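PDB 1O6A: putative flagellar motor switch protein FliN from Thermotoga maritima, which probably forms part of the flagellar C-ring, the switch complex that sets the direction of motor rotation. Local coordinates for the interface of chains A and B. Residues are numbered along the deposited sequence; one frame, centred on the assembly and turned at random. Chains: chain A/B, putative flagellar motor switch protein FliN.

Contact 1: the interface of chains A and B. Residues chain A 47-52; chain B 75-76.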
# COMPACT_ATOMS: atom_id res chain seq x y z
N GLU A 47 -1.44 -5.89 13.87
CA GLU A 47 -2.42 -6.70 13.13
C GLU A 47 -3.25 -5.81 12.23
O GLU A 47 -3.63 -4.68 12.58
CB GLU A 47 -3.30 -7.45 14.13
CG GLU A 47 -4.23 -8.44 13.51
CD GLU A 47 -4.96 -9.25 14.58
OE1 GLU A 47 -4.41 -9.40 15.72
OE2 GLU A 47 -6.08 -9.70 14.29
N LEU A 48 -3.51 -6.30 11.02
CA LEU A 48 -4.22 -5.54 10.02
C LEU A 48 -5.63 -6.11 9.74
O LEU A 48 -5.98 -7.23 10.13
CB LEU A 48 -3.41 -5.54 8.73
CG LEU A 48 -1.99 -5.02 8.82
CD1 LEU A 48 -1.27 -5.39 7.49
CD2 LEU A 48 -2.00 -3.55 9.12
N ASP A 49 -6.43 -5.30 9.06
CA ASP A 49 -7.80 -5.60 8.77
C ASP A 49 -7.99 -6.56 7.62
O ASP A 49 -9.10 -6.92 7.33
CB ASP A 49 -8.61 -4.28 8.54
CG ASP A 49 -8.18 -3.46 7.25
OD1 ASP A 49 -7.26 -3.82 6.43
OD2 ASP A 49 -8.77 -2.36 6.99
N LYS A 50 -6.93 -7.08 7.07
CA LYS A 50 -6.99 -8.02 5.96
C LYS A 50 -6.91 -9.49 6.43
O LYS A 50 -6.13 -9.84 7.30
CB LYS A 50 -5.87 -7.69 4.99
CG LYS A 50 -6.02 -8.43 3.60
CD LYS A 50 -4.96 -8.04 2.55
CE LYS A 50 -5.19 -6.61 2.03
NZ LYS A 50 -6.52 -6.43 1.41
N LEU A 51 -7.77 -10.33 5.86
CA LEU A 51 -7.84 -11.72 6.21
C LEU A 51 -7.03 -12.58 5.26
O LEU A 51 -6.93 -12.29 4.07
CB LEU A 51 -9.32 -12.23 6.22
CG LEU A 51 -10.28 -11.46 7.14
CD1 LEU A 51 -11.75 -11.70 6.79
CD2 LEU A 51 -10.04 -11.75 8.57
N THR A 52 -6.54 -13.70 5.77
CA THR A 52 -5.90 -14.67 4.90
C THR A 52 -6.99 -15.20 3.96
O THR A 52 -8.16 -15.45 4.33
CB THR A 52 -5.21 -15.82 5.66
OG1 THR A 52 -6.15 -16.44 6.53
CG2 THR A 52 -4.10 -15.29 6.55
N GLU B 75 -6.29 -15.61 11.67
CA GLU B 75 -6.70 -15.45 10.27
C GLU B 75 -6.50 -14.05 9.69
O GLU B 75 -6.98 -13.79 8.62
CB GLU B 75 -8.12 -15.96 10.04
CG GLU B 75 -9.21 -15.16 10.69
CD GLU B 75 -10.61 -15.61 10.30
OE1 GLU B 75 -10.76 -16.77 9.81
OE2 GLU B 75 -11.57 -14.81 10.54
N ASN B 76 -5.75 -13.20 10.35
CA ASN B 76 -5.47 -11.85 9.85
C ASN B 76 -4.00 -11.72 9.52
O ASN B 76 -3.13 -12.30 10.21
CB ASN B 76 -5.83 -10.78 10.88
CG ASN B 76 -7.33 -10.56 10.99
OD1 ASN B 76 -8.01 -11.43 11.49
ND2 ASN B 76 -7.84 -9.43 10.48
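B:Asn76 and A:Leu48 meet through a hydrogen bond in which a side-chain amide of one FliN subunit reads the backbone of the other. ND2 of B:Asn76 gives its N-H to the carbonyl O of A:Leu48 at 2.9 Å; the donor lies in the carbonyl plane, while the acceptor sits 17° out of the amide plane. A chi1 of -75° sets CG of B:Asn76 beside its own backbone N and turns the amide towards this carbonyl. A second polar link is purely main-chain: N of A:Thr52 donates to O of B:Glu75 at 2.9 Å, beside the antiparallel bridge that pairs A:Leu51 with B:Asn76.

Apolar and flank contacts surround these bonds. A:Leu51 runs alongside B:Asn76, pointing the same way, and its CD2 lies 3.8 Å from the amide carbon CG and also reaches CG of B:Glu75 at 4.1 Å. From another quarter the extended A:Glu47 crosses the asparagine obliquely, its CG 3.9 Å from CB of B:Asn76, with carboxylate and amide planes 52° apart. A leucine in place of B:Asn76 would probably leave the A:Leu48 carbonyl without its amide donor and disturb the fit between A:Leu51 and A:Glu47.

As an example of sheet extension between two chains, the patch joins the start of strand 76-81 of one chain to the short strand 50-51 of the other, and probably helps to hold the two chains in register.

Contact 2: the interface of chains A and B. Residues chain A 21, 60, 91, 94; chain B 33-34, 37-38.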
# COMPACT_ATOMS: atom_id res chain seq x y z
N LEU A 21 0.74 8.24 -13.20
CA LEU A 21 -0.14 8.04 -12.09
C LEU A 21 0.60 7.24 -11.07
O LEU A 21 1.42 6.38 -11.40
CB LEU A 21 -1.39 7.27 -12.53
CG LEU A 21 -2.30 7.98 -13.54
CD1 LEU A 21 -3.46 7.09 -13.86
CD2 LEU A 21 -2.77 9.25 -12.96
N VAL A 60 -4.72 3.70 -7.21
CA VAL A 60 -4.15 4.58 -8.19
C VAL A 60 -4.55 5.97 -7.76
O VAL A 60 -5.74 6.23 -7.56
CB VAL A 60 -4.58 4.22 -9.62
CG1 VAL A 60 -3.94 5.20 -10.63
CG2 VAL A 60 -4.13 2.83 -9.97
N LEU A 91 -11.70 5.45 -14.95
CA LEU A 91 -11.76 6.87 -15.29
C LEU A 91 -12.60 7.67 -14.34
O LEU A 91 -12.23 8.79 -13.96
CB LEU A 91 -12.32 7.05 -16.70
CG LEU A 91 -11.29 7.19 -17.79
CD1 LEU A 91 -12.01 7.40 -19.12
CD2 LEU A 91 -10.30 8.36 -17.48
N LEU A 94 -10.92 8.09 -10.92
CA LEU A 94 -9.77 8.97 -11.00
C LEU A 94 -10.21 10.41 -11.21
O LEU A 94 -9.46 11.32 -10.92
CB LEU A 94 -8.83 8.55 -12.14
CG LEU A 94 -8.11 7.24 -11.86
CD1 LEU A 94 -7.39 6.76 -13.09
CD2 LEU A 94 -7.15 7.42 -10.68
N THR B 33 1.42 5.15 -16.76
CA THR B 33 0.58 6.14 -17.46
C THR B 33 -0.89 5.77 -17.29
O THR B 33 -1.27 4.61 -17.03
CB THR B 33 0.89 6.28 -18.96
OG1 THR B 33 0.54 5.07 -19.65
CG2 THR B 33 2.39 6.58 -19.23
N LEU B 34 -1.75 6.75 -17.48
CA LEU B 34 -3.17 6.48 -17.56
C LEU B 34 -3.52 5.43 -18.63
O LEU B 34 -4.41 4.60 -18.46
CB LEU B 34 -3.91 7.79 -17.92
CG LEU B 34 -5.44 7.66 -18.07
CD1 LEU B 34 -6.08 7.21 -16.78
CD2 LEU B 34 -6.03 8.97 -18.51
N VAL B 37 -2.97 2.07 -17.12
CA VAL B 37 -3.97 1.81 -16.09
C VAL B 37 -5.27 1.34 -16.74
O VAL B 37 -5.90 0.38 -16.25
CB VAL B 37 -4.22 3.05 -15.18
CG1 VAL B 37 -5.46 2.87 -14.28
CG2 VAL B 37 -3.00 3.31 -14.34
N LEU B 38 -5.65 1.99 -17.83
CA LEU B 38 -6.88 1.66 -18.55
C LEU B 38 -6.81 0.36 -19.37
O LEU B 38 -7.85 -0.21 -19.69
CB LEU B 38 -7.30 2.82 -19.47
CG LEU B 38 -7.61 4.16 -18.83
CD1 LEU B 38 -8.01 5.14 -19.91
CD2 LEU B 38 -8.70 4.02 -17.77
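A:Leu21 drives one methyl, CD1, against the start of helix 34-39 of chain B, and the dense part of this hydrophobic contact gathers round it. That methyl lies 3.8 Å from the backbone CA of B:Leu34 and equally 3.8 Å from CG2 of B:Val37, whose side chain it meets at about a right angle. It also touches CD1 of B:Leu34, so that one leucine branch packs against successive parts of the first helical turn. The side chain of B:Leu34 swings its CG away from the backbone N (chi1 179°), which carries CD1 on towards helix 87-94 of chain A. There it slides past A:Leu94 in the opposite direction, the two CD1 methyls 3.9 Å apart.

Packing thins towards the margins. A:Val60 has little of its surface hidden by chain B, its CG1 coming no nearer than 4.3 Å to CG2 of B:Val37, and B:Thr33 is barely covered by the partner. In this dimer the result is a helix of one subunit set against strand 20-26 and the C-terminal helix of the other. Further along helix 87-94, A:Leu91 and B:Leu38 cross nearly perpendicularly, with CG of A:Leu91 4.1 Å from CD2 of B:Leu38.

Contact 3: the interface of chains A and B. Residues chain A 25-28; chain B 24-27.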
# COMPACT_ATOMS: atom_id res chain seq x y z
N VAL A 25 0.34 -0.45 -3.55
CA VAL A 25 -0.22 -1.73 -3.27
C VAL A 25 -0.15 -1.90 -1.75
O VAL A 25 0.91 -1.72 -1.12
CB VAL A 25 0.54 -2.83 -3.97
CG1 VAL A 25 0.04 -4.20 -3.57
CG2 VAL A 25 0.48 -2.64 -5.51
N GLU A 26 -1.31 -2.18 -1.17
CA GLU A 26 -1.47 -2.24 0.29
C GLU A 26 -1.76 -3.65 0.73
O GLU A 26 -2.58 -4.37 0.15
CB GLU A 26 -2.65 -1.38 0.75
CG GLU A 26 -2.46 0.10 0.55
CD GLU A 26 -3.55 0.94 1.16
OE1 GLU A 26 -4.44 0.39 1.85
OE2 GLU A 26 -3.51 2.18 0.98
N LEU A 27 -1.08 -4.03 1.81
CA LEU A 27 -1.30 -5.31 2.47
C LEU A 27 -2.47 -5.19 3.43
O LEU A 27 -3.11 -6.16 3.76
CB LEU A 27 -0.09 -5.75 3.27
CG LEU A 27 -0.36 -7.01 4.11
CD1 LEU A 27 -0.73 -8.22 3.22
CD2 LEU A 27 0.82 -7.31 4.96
N GLY A 28 -2.72 -3.99 3.93
CA GLY A 28 -3.80 -3.81 4.87
C GLY A 28 -3.64 -2.54 5.67
O GLY A 28 -2.61 -1.84 5.57
N THR B 24 -1.05 2.16 7.48
CA THR B 24 -1.11 1.41 6.21
C THR B 24 0.17 0.64 6.04
O THR B 24 1.26 1.14 6.38
CB THR B 24 -1.30 2.37 5.05
OG1 THR B 24 -2.58 2.99 5.13
CG2 THR B 24 -1.35 1.61 3.71
N VAL B 25 0.08 -0.61 5.58
CA VAL B 25 1.25 -1.39 5.25
C VAL B 25 1.26 -1.55 3.74
O VAL B 25 0.28 -2.04 3.14
CB VAL B 25 1.22 -2.74 5.95
CG1 VAL B 25 2.39 -3.61 5.52
CG2 VAL B 25 1.27 -2.51 7.47
N GLU B 26 2.34 -1.08 3.12
CA GLU B 26 2.48 -1.11 1.69
C GLU B 26 3.52 -2.15 1.27
O GLU B 26 4.59 -2.28 1.82
CB GLU B 26 2.90 0.24 1.15
CG GLU B 26 1.82 1.29 1.20
CD GLU B 26 2.25 2.59 0.52
OE1 GLU B 26 3.33 2.62 -0.12
OE2 GLU B 26 1.47 3.57 0.60
N LEU B 27 3.15 -2.89 0.24
CA LEU B 27 4.03 -3.84 -0.43
C LEU B 27 5.00 -3.11 -1.35
O LEU B 27 6.07 -3.60 -1.67
CB LEU B 27 3.19 -4.81 -1.28
CG LEU B 27 3.99 -5.81 -2.13
CD1 LEU B 27 4.64 -6.85 -1.22
CD2 LEU B 27 3.09 -6.48 -3.17
O HOH W 1 -3.21 4.21 2.75
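A:Leu27 and B:Val25 are joined by a main-chain hydrogen bond, N of A:Leu27 to O of B:Val25 at 2.7 Å, where the ends of strand 20-26 from both subunits run antiparallel. Its near-twin links N of B:Leu27 to O of A:Val25 at 2.9 Å. A further bond, from N of B:Val25 to O of A:Gly28 at 3.0 Å, extends the ladder to the first residue of strand 28-33.

Side chains close over this backbone core. CG1 of A:Val25 packs alongside CD2 of B:Leu27 at 3.8 Å, both pointing the same way. In the reciprocal pair, CB of A:Leu27 lies 4.0 Å from CG1 of B:Val25. The leucine branch extends away from its backbone N in both copies (chi1 173° in A:Leu27), which brings it beside the partner valine.

Further out, the carboxylate carbon CD of A:Glu26 rests against the CG2 methyl of B:Thr24. Water 1 bridges the same two residues, 2.7 Å from OE2 of A:Glu26 and 2.8 Å from OG1 of B:Thr24. It thus ties the carboxylate to the threonine hydroxyl while the methyl packs against the carboxylate itself. The carboxylates of A:Glu26 and B:Glu26 stand 5.2 Å apart between their OE2 atoms, a spacing at which like charges would probably oppose each other mildly.

Pairing A:Glu26 with B:Glu26 places the bridge at the two-fold axis, so this site, if the dimer seen here is the working form, joins the subunits through a continuous backbone ladder at its centre.

The three contacts trace one interface outward from its symmetric centre. Contact 3 lies about 12 Å from contact 1 and about 19 Å from contact 2, between the centres of their C-alpha atoms, whereas contacts 1 and 2 are about 28 Å apart. Strand 20-26 of chain A serves both contacts 2 and 3, and strand 28-33 of chain B leads from near contact 3 to the helix used in contact 2. Backbone pairing in contacts 1 and 3 probably fixes the register, while contact 2 buries apolar surface; the two-fold repeats contacts 1 and 2, while contact 3 straddles the axis, consistent with an interwoven dimer.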